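Local atomic coordinates of fatty acid amide hydrolase (Candida albicans, PDB entry 6KVR), a protein that is an amidase signature enzyme that probably hydrolyses amides of monocarboxylic acids to the carboxylate and ammonium. Residues Asn441-Arg444 / Asp445-Asp449; Pro382-Thr385 / Lys386-Tyr389. All coordinates share one frame; numbering follows the deposited sequence.

Contact 1: Asn441-Arg444 / Asp445-Asp449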
loop_
_atom_site.group_PDB
_atom_site.type_symbol
_atom_site.label_atom_id
_atom_site.label_comp_id
_atom_site.label_asym_id
_atom_site.label_seq_id
_atom_site.Cartn_x
_atom_site.Cartn_y
_atom_site.Cartn_z
ATOM N N ASN A 441 13.629 2.998 0.871
ATOM C CA ASN A 441 12.290 2.840 1.438
ATOM C C ASN A 441 12.237 3.320 2.887
ATOM O O ASN A 441 11.235 3.907 3.316
ATOM C CB ASN A 441 11.859 1.363 1.390
ATOM C CG ASN A 441 11.587 0.863 -0.014
ATOM O OD1 ASN A 441 11.398 1.649 -0.957
ATOM N ND2 ASN A 441 11.560 -0.463 -0.166
ATOM N N VAL A 442 13.278 3.007 3.667
ATOM C CA VAL A 442 13.341 3.431 5.067
ATOM C C VAL A 442 13.352 4.951 5.153
ATOM O O VAL A 442 12.605 5.550 5.935
ATOM C CB VAL A 442 14.573 2.819 5.769
ATOM C CG1 VAL A 442 14.835 3.517 7.112
ATOM C CG2 VAL A 442 14.391 1.309 5.993
ATOM N N THR A 443 14.200 5.594 4.344
ATOM C CA THR A 443 14.226 7.055 4.270
ATOM C C THR A 443 12.848 7.628 3.939
ATOM O O THR A 443 12.405 8.605 4.553
ATOM C CB THR A 443 15.240 7.495 3.215
ATOM O OG1 THR A 443 16.542 7.034 3.584
ATOM C CG2 THR A 443 15.241 8.988 3.084
ATOM N N ARG A 444 12.169 7.039 2.950
ATOM C CA ARG A 444 10.831 7.492 2.570
ATOM C C ARG A 444 9.872 7.429 3.751
ATOM O O ARG A 444 9.075 8.349 3.973
ATOM C CB ARG A 444 10.304 6.633 1.420
ATOM C CG ARG A 444 8.868 6.913 1.025
ATOM C CD ARG A 444 8.307 5.747 0.228
ATOM N NE ARG A 444 8.144 4.582 1.085
ATOM C CZ ARG A 444 7.907 3.343 0.670
ATOM N NH1 ARG A 444 7.768 3.053 -0.615
ATOM N NH2 ARG A 444 7.801 2.369 1.571
ATOM N N ASP A 445 9.911 6.339 4.501
ATOM C CA ASP A 445 8.986 6.204 5.615
ATOM C C ASP A 445 9.294 7.223 6.705
ATOM O O ASP A 445 8.371 7.774 7.321
ATOM C CB ASP A 445 9.028 4.776 6.146
ATOM C CG ASP A 445 8.387 3.786 5.177
ATOM O OD1 ASP A 445 7.737 4.242 4.191
ATOM O OD2 ASP A 445 8.506 2.559 5.412
ATOM N N GLN A 446 10.583 7.510 6.938
ATOM C CA GLN A 446 10.944 8.522 7.930
ATOM C C GLN A 446 10.462 9.905 7.515
ATOM O O GLN A 446 9.981 10.678 8.355
ATOM C CB GLN A 446 12.454 8.528 8.161
ATOM C CG GLN A 446 12.920 7.372 9.011
ATOM C CD GLN A 446 14.420 7.173 8.930
ATOM O OE1 GLN A 446 15.077 7.718 8.050
ATOM N NE2 GLN A 446 14.973 6.408 9.869
ATOM N N LEU A 447 10.592 10.238 6.230
ATOM C CA LEU A 447 10.112 11.524 5.736
ATOM C C LEU A 447 8.603 11.637 5.873
ATOM O O LEU A 447 8.084 12.675 6.294
ATOM C CB LEU A 447 10.515 11.708 4.275
ATOM C CG LEU A 447 12.015 11.861 4.054
ATOM C CD1 LEU A 447 12.321 11.591 2.598
ATOM C CD2 LEU A 447 12.481 13.257 4.470
ATOM N N ARG A 448 7.883 10.578 5.492
ATOM C CA ARG A 448 6.431 10.575 5.606
ATOM C C ARG A 448 5.982 10.811 7.045
ATOM O O ARG A 448 5.026 11.561 7.288
ATOM C CB ARG A 448 5.870 9.254 5.088
ATOM C CG ARG A 448 5.827 9.184 3.577
ATOM C CD ARG A 448 5.342 7.821 3.094
ATOM N NE ARG A 448 5.444 7.730 1.641
ATOM C CZ ARG A 448 4.937 6.743 0.913
ATOM N NH1 ARG A 448 4.350 5.699 1.482
ATOM N NH2 ARG A 448 5.016 6.809 -0.417
ATOM N N ASP A 449 6.651 10.177 8.011
ATOM C CA ASP A 449 6.279 10.387 9.404
ATOM C C ASP A 449 6.620 11.804 9.840
ATOM O O ASP A 449 5.822 12.453 10.529
ATOM C CB ASP A 449 6.969 9.359 10.304
ATOM C CG ASP A 449 6.283 7.997 10.263
ATOM O OD1 ASP A 449 5.040 7.956 10.144
ATOM O OD2 ASP A 449 6.983 6.961 10.345
HETATM O O HOH W 1 17.475 7.991 5.809
#

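Contact 2: Pro382-Thr385 / Lys386-Tyr389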
loop_
_atom_site.group_PDB
_atom_site.type_symbol
_atom_site.label_atom_id
_atom_site.label_comp_id
_atom_site.label_asym_id
_atom_site.label_seq_id
_atom_site.Cartn_x
_atom_site.Cartn_y
_atom_site.Cartn_z
ATOM N N PRO A 382 10.133 23.896 5.016
ATOM C CA PRO A 382 9.921 22.438 4.990
ATOM C C PRO A 382 11.225 21.684 5.167
ATOM O O PRO A 382 12.225 21.982 4.500
ATOM C CB PRO A 382 9.318 22.199 3.597
ATOM C CG PRO A 382 9.868 23.310 2.768
ATOM C CD PRO A 382 9.931 24.510 3.692
ATOM N N PRO A 383 11.257 20.701 6.061
ATOM C CA PRO A 383 12.524 20.047 6.408
ATOM C C PRO A 383 12.906 18.926 5.455
ATOM O O PRO A 383 12.062 18.275 4.835
ATOM C CB PRO A 383 12.258 19.489 7.813
ATOM C CG PRO A 383 10.766 19.246 7.828
ATOM C CD PRO A 383 10.134 20.260 6.906
ATOM N N ASN A 384 14.217 18.715 5.347
ATOM C CA ASN A 384 14.780 17.565 4.643
ATOM C C ASN A 384 14.375 17.503 3.173
ATOM O O ASN A 384 14.362 16.418 2.594
ATOM C CB ASN A 384 14.395 16.251 5.326
ATOM C CG ASN A 384 15.288 15.931 6.484
ATOM O OD1 ASN A 384 16.497 16.103 6.401
ATOM N ND2 ASN A 384 14.700 15.464 7.578
ATOM N N THR A 385 14.044 18.648 2.552
ATOM C CA THR A 385 13.687 18.631 1.133
ATOM C C THR A 385 14.849 18.160 0.258
ATOM O O THR A 385 14.625 17.528 -0.775
ATOM C CB THR A 385 13.200 20.011 0.668
ATOM O OG1 THR A 385 14.161 21.012 1.010
ATOM C CG2 THR A 385 11.841 20.362 1.312
ATOM N N LYS A 386 16.088 18.433 0.657
ATOM C CA LYS A 386 17.227 17.925 -0.097
ATOM C C LYS A 386 17.300 16.403 -0.033
ATOM O O LYS A 386 17.510 15.743 -1.056
ATOM C CB LYS A 386 18.525 18.551 0.417
ATOM C CG LYS A 386 19.770 18.063 -0.318
ATOM C CD LYS A 386 20.982 18.899 0.053
ATOM C CE LYS A 386 22.268 18.267 -0.469
ATOM N NZ LYS A 386 23.473 19.080 -0.120
ATOM N N LEU A 387 17.135 15.819 1.160
ATOM C CA LEU A 387 17.097 14.363 1.238
ATOM C C LEU A 387 15.919 13.802 0.442
ATOM O O LEU A 387 16.056 12.782 -0.246
ATOM C CB LEU A 387 17.033 13.919 2.700
ATOM C CG LEU A 387 17.074 12.413 2.977
ATOM C CD1 LEU A 387 18.403 11.813 2.522
ATOM C CD2 LEU A 387 16.826 12.147 4.467
ATOM N N ALA A 388 14.749 14.450 0.530
ATOM C CA ALA A 388 13.590 13.964 -0.208
ATOM C C ALA A 388 13.855 13.990 -1.708
ATOM O O ALA A 388 13.574 13.011 -2.409
ATOM C CB ALA A 388 12.346 14.783 0.136
ATOM N N TYR A 389 14.452 15.075 -2.202
ATOM C CA TYR A 389 14.719 15.206 -3.634
ATOM C C TYR A 389 15.698 14.143 -4.109
ATOM O O TYR A 389 15.458 13.474 -5.121
ATOM C CB TYR A 389 15.258 16.604 -3.940
ATOM C CG TYR A 389 15.610 16.821 -5.396
ATOM C CD1 TYR A 389 14.630 17.145 -6.330
ATOM C CD2 TYR A 389 16.929 16.698 -5.843
ATOM C CE1 TYR A 389 14.952 17.365 -7.668
ATOM C CE2 TYR A 389 17.260 16.909 -7.193
ATOM C CZ TYR A 389 16.268 17.237 -8.098
ATOM O OH TYR A 389 16.585 17.435 -9.438
HETATM O O HOH W 2 17.933 17.358 3.769
#

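Contact 1: Asn441-Arg444 / Asp445-Asp449
The guanidinium groups of R444 and R448, one helical turn apart, are stacked: their centres are 4.5 Å apart and their planes differ by 20°. The closest approach between the two side chains is that of R444 CD, which rests over one face of the R448 group, 3.5 Å from R448 NH2. Different torsions bring the two groups together. R444 places CG opposite its backbone N and then bends at chi3 (69°), whereas R448 runs extended from CG to NE. The like charges are probably offset by the acceptors around them. D445 OD1 lies near the plane of the R444 guanidinium at its edge and takes both R444 NE and R444 NH2, each at 3.2 Å. This side-on salt bridge is not flat, since the carboxylate and guanidinium planes are 30° apart and both nitrogens reach OD1 from the same face of the carboxylate. R444 NH2 has its strongest partner in E290 of the second subunit and R444 NH1 bonds to S291 O, so the R444 group is held by three residues; R448 NE is bonded to I489 O. On another side of the helix, T443 CG2 packs 3.9 Å from L447 CD1, the two side chains pointing the same way. A water links T443 OG1 (2.6 Å) to Q446 OE1, to which it donates at 3.3 Å. Beneath the side chains run regular i to i+4 bonds, for example R448 N to R444 O at 2.9 Å. All of this lies on helix 434-457, with N441, T443 and R444 facing helix 385-397, R444 and L447 packing on helix 482-490, and N441, R444 and D449 bonded to the second subunit, placing this turn at the dimer interface.

Contact 2: Pro382-Thr385 / Lys386-Tyr389
The carboxamide of N384 and the ring of Y389 are the flat groups here, and they differ in what they meet. The OD1 end of the amide comes 4.3 Å from L387 CB, and a water also donates to OD1, at 3.3 Å; at the opposite end of the group ND2 is bonded to Q450 OE1 on helix 434-457. The Y389 ring turns away from 382-385 and meets the ring of H393 with planes about 30° apart; L352, N480 and S482 also touch its side chain. Of the Y389 side chain, CB comes near 382-385, 3.4 Å from T385 O. Its CG stands opposite the backbone N, which carries the ring away from 382-385. T385 is turned differently, with OG1 lodged between its backbone N and carbonyl carbon (chi1 53°), where it bonds to D350 O. N384 occupies the N-cap position with positive phi (60°), the left-handed conformation, yet its side chain makes no capping bond. The water that donates to OD1 also accepts from L387 N at 3.1 Å. The first main-chain bonds of the helix follow: A388 N to N384 O at 2.9 Å and Y389 N to T385 O at 2.8 Å. A388 CB turns toward the preceding residues, 3.6 Å from N384 O, and also touches L486 and I489 of helix 482-490. The chemistry is that of a helix start whose N384 oxygen is joined to a first-turn N-H through a water, which would probably suit the partial positive charge of the helix N terminus.

How the contacts relate
Along the chain the two contacts come in series, neither enclosing nor crossing the other. Contact 2 comes first, after strand 376-379 at one border of the mixed sheet, and closes the first turn of helix 385-397. Helices 402-409 and 417-423 intervene before contact 1 closes its turn within helix 434-457, ahead of strand 462-466. Their centres are only 11 Å apart, and they meet by packing: L447 CD2 is 3.7 Å from N384 CB, T443 CG2 is 3.8 Å from L387 CD2, and L447 CD1 is 3.9 Å from A388 CA. Helix 434-457 is thereby seated against the start of helix 385-397, while helix 482-490 touches both contacts.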